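Local coordinates for protein L-lysine 6-monooxygenase (PDB 5CQF) that probably uses FAD and NADPH to hydroxylate the side-chain amine of L-lysine, a step of siderophore biosynthesis, at residues L243-Q248 with T280-I285; I47-A52 with G127-D132. One frame throughout, in Å; residues are numbered along the deposited sequence.

Contact 1 (L243-Q248 with T280-I285); sequences LTQLGQ and TNYAGI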
loop_
_atom_site.group_PDB
_atom_site.type_symbol
_atom_site.label_atom_id
_atom_site.label_comp_id
_atom_site.label_asym_id
_atom_site.label_seq_id
_atom_site.Cartn_x
_atom_site.Cartn_y
_atom_site.Cartn_z
ATOM N N LEU A 243 -0.047 12.631 16.141
ATOM C CA LEU A 243 0.240 13.851 15.416
ATOM C C LEU A 243 1.741 14.052 15.107
ATOM O O LEU A 243 2.101 15.106 14.602
ATOM C CB LEU A 243 -0.386 15.062 16.144
ATOM C CG LEU A 243 -1.916 15.175 15.990
ATOM C CD1 LEU A 243 -2.524 16.157 16.994
ATOM C CD2 LEU A 243 -2.317 15.574 14.575
ATOM N N THR A 244 2.599 13.051 15.335
ATOM C CA THR A 244 3.985 13.157 14.856
ATOM C C THR A 244 4.087 13.138 13.329
ATOM O O THR A 244 3.195 12.647 12.619
ATOM C CB THR A 244 4.925 12.028 15.342
ATOM O OG1 THR A 244 4.595 10.784 14.683
ATOM C CG2 THR A 244 4.924 11.922 16.894
ATOM N N GLN A 245 5.207 13.660 12.831
ATOM C CA GLN A 245 5.469 13.607 11.417
ATOM C C GLN A 245 5.727 12.142 11.035
ATOM O O GLN A 245 6.276 11.364 11.821
ATOM C CB GLN A 245 6.602 14.576 11.025
ATOM C CG GLN A 245 6.200 16.080 11.104
ATOM C CD GLN A 245 5.632 16.745 9.807
ATOM O OE1 GLN A 245 5.090 17.858 9.866
ATOM N NE2 GLN A 245 5.785 16.102 8.650
ATOM N N LEU A 246 5.262 11.760 9.856
ATOM C CA LEU A 246 5.518 10.446 9.318
ATOM C C LEU A 246 6.843 10.466 8.546
ATOM O O LEU A 246 6.984 11.164 7.540
ATOM C CB LEU A 246 4.351 9.977 8.438
ATOM C CG LEU A 246 3.034 9.815 9.226
ATOM C CD1 LEU A 246 1.824 9.870 8.301
ATOM C CD2 LEU A 246 3.000 8.531 10.048
ATOM N N GLY A 247 7.806 9.702 9.047
ATOM C CA GLY A 247 9.154 9.636 8.485
ATOM C C GLY A 247 10.064 10.650 9.147
ATOM O O GLY A 247 9.641 11.759 9.399
ATOM N N GLN A 248 11.306 10.266 9.425
ATOM C CA GLN A 248 12.295 11.190 9.961
ATOM C C GLN A 248 12.729 12.081 8.818
ATOM O O GLN A 248 12.547 11.734 7.657
ATOM C CB GLN A 248 13.464 10.454 10.647
ATOM C CG GLN A 248 12.957 9.624 11.840
ATOM C CD GLN A 248 13.999 8.818 12.591
ATOM O OE1 GLN A 248 15.093 8.621 12.131
ATOM N NE2 GLN A 248 13.632 8.333 13.756
ATOM N N THR A 280 8.550 24.728 15.191
ATOM C CA THR A 280 7.872 23.885 14.212
ATOM C C THR A 280 7.869 22.448 14.696
ATOM O O THR A 280 6.910 21.715 14.448
ATOM C CB THR A 280 8.546 23.955 12.830
ATOM O OG1 THR A 280 8.326 25.252 12.267
ATOM C CG2 THR A 280 7.987 22.898 11.881
ATOM N N ASN A 281 8.946 22.034 15.367
ATOM C CA ASN A 281 8.898 20.825 16.191
ATOM C C ASN A 281 8.938 19.501 15.371
ATOM O O ASN A 281 8.420 18.482 15.837
ATOM C CB ASN A 281 7.612 20.891 17.076
ATOM C CG ASN A 281 7.861 20.569 18.546
ATOM O OD1 ASN A 281 7.658 21.426 19.421
ATOM N ND2 ASN A 281 8.271 19.335 18.830
ATOM N N TYR A 282 9.548 19.512 14.176
ATOM C CA TYR A 282 9.647 18.287 13.344
ATOM C C TYR A 282 10.364 17.164 14.089
ATOM O O TYR A 282 11.589 17.211 14.268
ATOM C CB TYR A 282 10.376 18.488 11.979
ATOM C CG TYR A 282 10.100 17.323 11.012
ATOM C CD1 TYR A 282 10.622 16.032 11.244
ATOM C CD2 TYR A 282 9.261 17.490 9.902
ATOM C CE1 TYR A 282 10.341 14.967 10.385
ATOM C CE2 TYR A 282 8.970 16.423 9.045
ATOM C CZ TYR A 282 9.507 15.167 9.287
ATOM O OH TYR A 282 9.212 14.125 8.438
ATOM N N ALA A 283 9.593 16.157 14.493
ATOM C CA ALA A 283 10.135 14.905 15.027
ATOM C C ALA A 283 9.305 13.767 14.426
ATOM O O ALA A 283 8.084 13.717 14.604
ATOM C CB ALA A 283 10.064 14.892 16.549
ATOM N N GLY A 284 9.960 12.863 13.715
ATOM C CA GLY A 284 9.255 11.963 12.813
ATOM C C GLY A 284 9.446 10.515 13.186
ATOM O O GLY A 284 10.456 10.137 13.732
ATOM N N ILE A 285 8.454 9.708 12.869
ATOM C CA ILE A 285 8.460 8.295 13.191
ATOM C C ILE A 285 8.145 7.498 11.931
ATOM O O ILE A 285 7.234 7.871 11.178
ATOM C CB ILE A 285 7.418 8.008 14.278
ATOM C CG1 ILE A 285 7.801 8.731 15.571
ATOM C CG2 ILE A 285 7.301 6.514 14.544
ATOM C CD1 ILE A 285 6.738 8.615 16.644
HETATM O O HOH W 1 12.198 10.328 15.902
#

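Contact 2 (I47-A52 with G127-D132); sequences IGYLEA and GHTRFD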
loop_
_atom_site.group_PDB
_atom_site.type_symbol
_atom_site.label_atom_id
_atom_site.label_comp_id
_atom_site.label_asym_id
_atom_site.label_seq_id
_atom_site.Cartn_x
_atom_site.Cartn_y
_atom_site.Cartn_z
ATOM N N ILE A 47 45.089 5.453 7.579
ATOM C CA ILE A 47 44.147 5.923 8.544
ATOM C C ILE A 47 43.882 4.753 9.471
ATOM O O ILE A 47 43.815 3.616 9.017
ATOM C CB ILE A 47 42.868 6.417 7.841
ATOM C CG1 ILE A 47 41.761 6.690 8.851
ATOM C CG2 ILE A 47 42.345 5.399 6.846
ATOM C CD1 ILE A 47 40.650 7.523 8.278
ATOM N N GLY A 48 43.771 5.026 10.763
ATOM C CA GLY A 48 43.451 4.006 11.770
ATOM C C GLY A 48 42.127 4.328 12.439
ATOM O O GLY A 48 41.747 5.496 12.533
ATOM N N TYR A 49 41.405 3.317 12.906
ATOM C CA TYR A 49 40.120 3.587 13.555
ATOM C C TYR A 49 40.107 3.042 14.977
ATOM O O TYR A 49 40.563 1.929 15.224
ATOM C CB TYR A 49 38.952 2.995 12.745
ATOM C CG TYR A 49 38.910 3.426 11.302
ATOM C CD1 TYR A 49 39.723 2.825 10.359
ATOM C CD2 TYR A 49 38.038 4.423 10.875
ATOM C CE1 TYR A 49 39.686 3.206 9.027
ATOM C CE2 TYR A 49 38.001 4.819 9.551
ATOM C CZ TYR A 49 38.823 4.199 8.626
ATOM O OH TYR A 49 38.808 4.584 7.306
ATOM N N LEU A 50 39.568 3.826 15.903
ATOM C CA LEU A 50 39.533 3.438 17.297
ATOM C C LEU A 50 38.091 3.371 17.695
ATOM O O LEU A 50 37.424 4.404 17.680
ATOM C CB LEU A 50 40.201 4.515 18.145
ATOM C CG LEU A 50 41.726 4.625 18.288
ATOM C CD1 LEU A 50 42.544 3.984 17.174
ATOM C CD2 LEU A 50 42.062 6.098 18.377
ATOM N N GLU A 51 37.607 2.186 18.055
ATOM C CA GLU A 51 36.221 2.027 18.490
ATOM C C GLU A 51 36.180 1.526 19.914
ATOM O O GLU A 51 36.802 0.524 20.239
ATOM C CB GLU A 51 35.475 1.062 17.554
ATOM C CG GLU A 51 34.089 0.574 17.998
ATOM C CD GLU A 51 33.124 1.676 18.450
ATOM O OE1 GLU A 51 33.128 2.812 17.908
ATOM O OE2 GLU A 51 32.332 1.394 19.368
ATOM N N ALA A 52 35.412 2.205 20.753
ATOM C CA ALA A 52 35.358 1.890 22.179
ATOM C C ALA A 52 34.702 0.547 22.473
ATOM O O ALA A 52 35.140 -0.170 23.353
ATOM C CB ALA A 52 34.630 2.996 22.922
ATOM N N GLY A 127 40.173 -3.961 8.757
ATOM C CA GLY A 127 41.611 -4.262 8.936
ATOM C C GLY A 127 42.459 -3.165 9.600
ATOM O O GLY A 127 43.605 -3.402 9.949
ATOM N N HIS A 128 41.935 -1.951 9.754
ATOM C CA HIS A 128 42.662 -0.871 10.429
ATOM C C HIS A 128 41.891 -0.395 11.637
ATOM O O HIS A 128 42.037 0.741 12.090
ATOM C CB HIS A 128 42.863 0.293 9.474
ATOM C CG HIS A 128 43.621 -0.077 8.249
ATOM N ND1 HIS A 128 42.997 -0.384 7.056
ATOM C CD2 HIS A 128 44.953 -0.212 8.029
ATOM C CE1 HIS A 128 43.914 -0.699 6.151
ATOM N NE2 HIS A 128 45.108 -0.586 6.715
ATOM N N THR A 129 41.030 -1.249 12.159
ATOM C CA THR A 129 40.226 -0.833 13.269
ATOM C C THR A 129 40.682 -1.539 14.518
ATOM O O THR A 129 40.843 -2.755 14.514
ATOM C CB THR A 129 38.740 -1.109 13.029
ATOM O OG1 THR A 129 38.313 -0.420 11.851
ATOM C CG2 THR A 129 37.939 -0.609 14.199
ATOM N N ARG A 130 40.883 -0.766 15.584
ATOM C CA ARG A 130 41.113 -1.325 16.902
ATOM C C ARG A 130 39.863 -1.180 17.751
ATOM O O ARG A 130 39.500 -0.067 18.137
ATOM C CB ARG A 130 42.298 -0.627 17.554
ATOM C CG ARG A 130 43.613 -0.914 16.836
ATOM C CD ARG A 130 44.605 0.222 17.035
ATOM N NE ARG A 130 45.949 -0.075 16.538
ATOM C CZ ARG A 130 46.913 -0.673 17.239
ATOM N NH1 ARG A 130 48.102 -0.884 16.678
ATOM N NH2 ARG A 130 46.702 -1.063 18.493
ATOM N N PHE A 131 39.197 -2.305 18.017
ATOM C CA PHE A 131 38.020 -2.334 18.904
ATOM C C PHE A 131 38.406 -2.409 20.406
ATOM O O PHE A 131 39.584 -2.558 20.750
ATOM C CB PHE A 131 37.110 -3.506 18.544
ATOM C CG PHE A 131 36.545 -3.443 17.149
ATOM C CD1 PHE A 131 35.302 -2.868 16.909
ATOM C CD2 PHE A 131 37.240 -3.988 16.071
ATOM C CE1 PHE A 131 34.764 -2.829 15.626
ATOM C CE2 PHE A 131 36.709 -3.934 14.787
ATOM C CZ PHE A 131 35.468 -3.365 14.566
ATOM N N ASP A 132 37.411 -2.283 21.292
ATOM C CA ASP A 132 37.638 -2.270 22.755
ATOM C C ASP A 132 38.736 -1.299 23.150
ATOM O O ASP A 132 39.501 -1.543 24.082
ATOM C CB ASP A 132 37.972 -3.670 23.255
ATOM C CG ASP A 132 36.874 -4.652 22.956
ATOM O OD1 ASP A 132 35.711 -4.351 23.310
ATOM O OD2 ASP A 132 37.169 -5.700 22.345
#

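Contact 1 (L243-Q248 with T280-I285)
The carbonyl oxygen of G247 is gripped twice: Y282 OH donates to G247 O at 2.6 Å, and the CA-H of G284 leans on that same O. The hydroxyl stands above the carbonyl plane of G247, with a C=O...donor angle of 145°. G247 follows strand 245-246 of a short two-stranded parallel sheet, Q245 paired with G284 and L246 with I285, whose strands are joined by the helices 255-264 and 267-280. Its ladder runs through I285 N to Q245 O at 2.9 Å and G247 N to I285 O, also 2.9 Å. Q245 N to A283 O is only a weak bond. G284 CA makes a second CA-H...O contact, to Q245 O, and Q248 comes so near that its CG lies 3.2 Å from G284 O.

Y282 CG lies anti to the backbone N (chi1 -164°), and the ring runs forward beside the strands to bring OH to G247 O; Q245 lies across one face. Q245 CB makes the CH-pi contact, 3.7 Å from the ring centroid and shifted toward the rim at CZ and CE2, while CG and CD continue over the CD2-CE2 side. On the sheet face of L246, I285 reaches T244, and the side chain of I285 also rests on helix 214-226. L246 packs against L246 of the second subunit, and T244 O accepts from R252 of that subunit. Q248 NE2 is held chiefly by G66 O; a water that donates to G284 O at 2.8 Å takes a weaker bond from it. T244 OG1 is hydrogen-bonded to F241 O, and I285 CD1 packs against that hydroxyl oxygen at 3.6 Å, the two side chains crossing at about a right angle.

Contact 2 (I47-A52 with G127-D132)
Segments I47-A52 and G127-D132 run parallel, their directions 13° apart, with strand 47-50 paired to 129-130 through R130 N to Y49 O at 2.7 Å. Y49 N to H128 O and E51 N to R130 O flank that bond. CA-H groups add to this: those of G48 and T129 lean on H128 O and Y49 O, and farther on the CA-H of F131 approaches E51 O and that of D132 approaches A52 O.

On the face bearing Y49 and T129, the two side chains cross obliquely. T129 OG1 meets Y49 CB at 3.6 Å, and its CG2 sits beside Y49 O. The tyrosine ring turns an edge to H128 O, with CD1 3.6 Å from that oxygen in the plane of the ring, and stacks edge-to-face with F21; A29 and F32 of helix 23-37 also touch it. H128 CB, just before, closes on I47 O.

The pairing adds strand 129-130 to the edge of the 3-2-1-4-5 parallel sheet of a Rossmann-type domain, outside 47-50, which in turn lies next to 16-19. E51 comes directly after strand 47-50, the second strand of the fold, where FAD-binding folds of this class commonly carry an acidic residue that holds the adenosine ribose, so a similar role here is plausible. Its carboxylate accepts from F21 N, within the probable GxGxxG turn, and from A53 N.

E51 CG lies anti to the backbone N (chi1 169°), which brings it to F131 CD1 at 3.8 Å. Within 127-132, T129 CG2 lies over one face of the F131 ring, offset toward the rim, 3.6 Å above its plane. On the face bearing L50 and R130, R130 CD comes to 4.3 Å from L50 CD1.

Contact 1 and contact 2 lie on opposite sides of the chain's centre, 35 Å between their own centres and about 20 Å at the nearest atoms, with no touch between them. In sequence they follow in series, 47-52 with 127-132 closing before 243-248 with 280-285 opens. Each touches, through one side chain, a different glycine-rich pattern of probable Rossmann type: E51 of contact 2 meets the GxGxxG pattern that probably serves FAD, while I285 of contact 1 meets the GxGxxA pattern, consistent with the NADP side. They differ also in setting: contact 1 packs against a second subunit, whereas no other chain of the assembly touches contact 2.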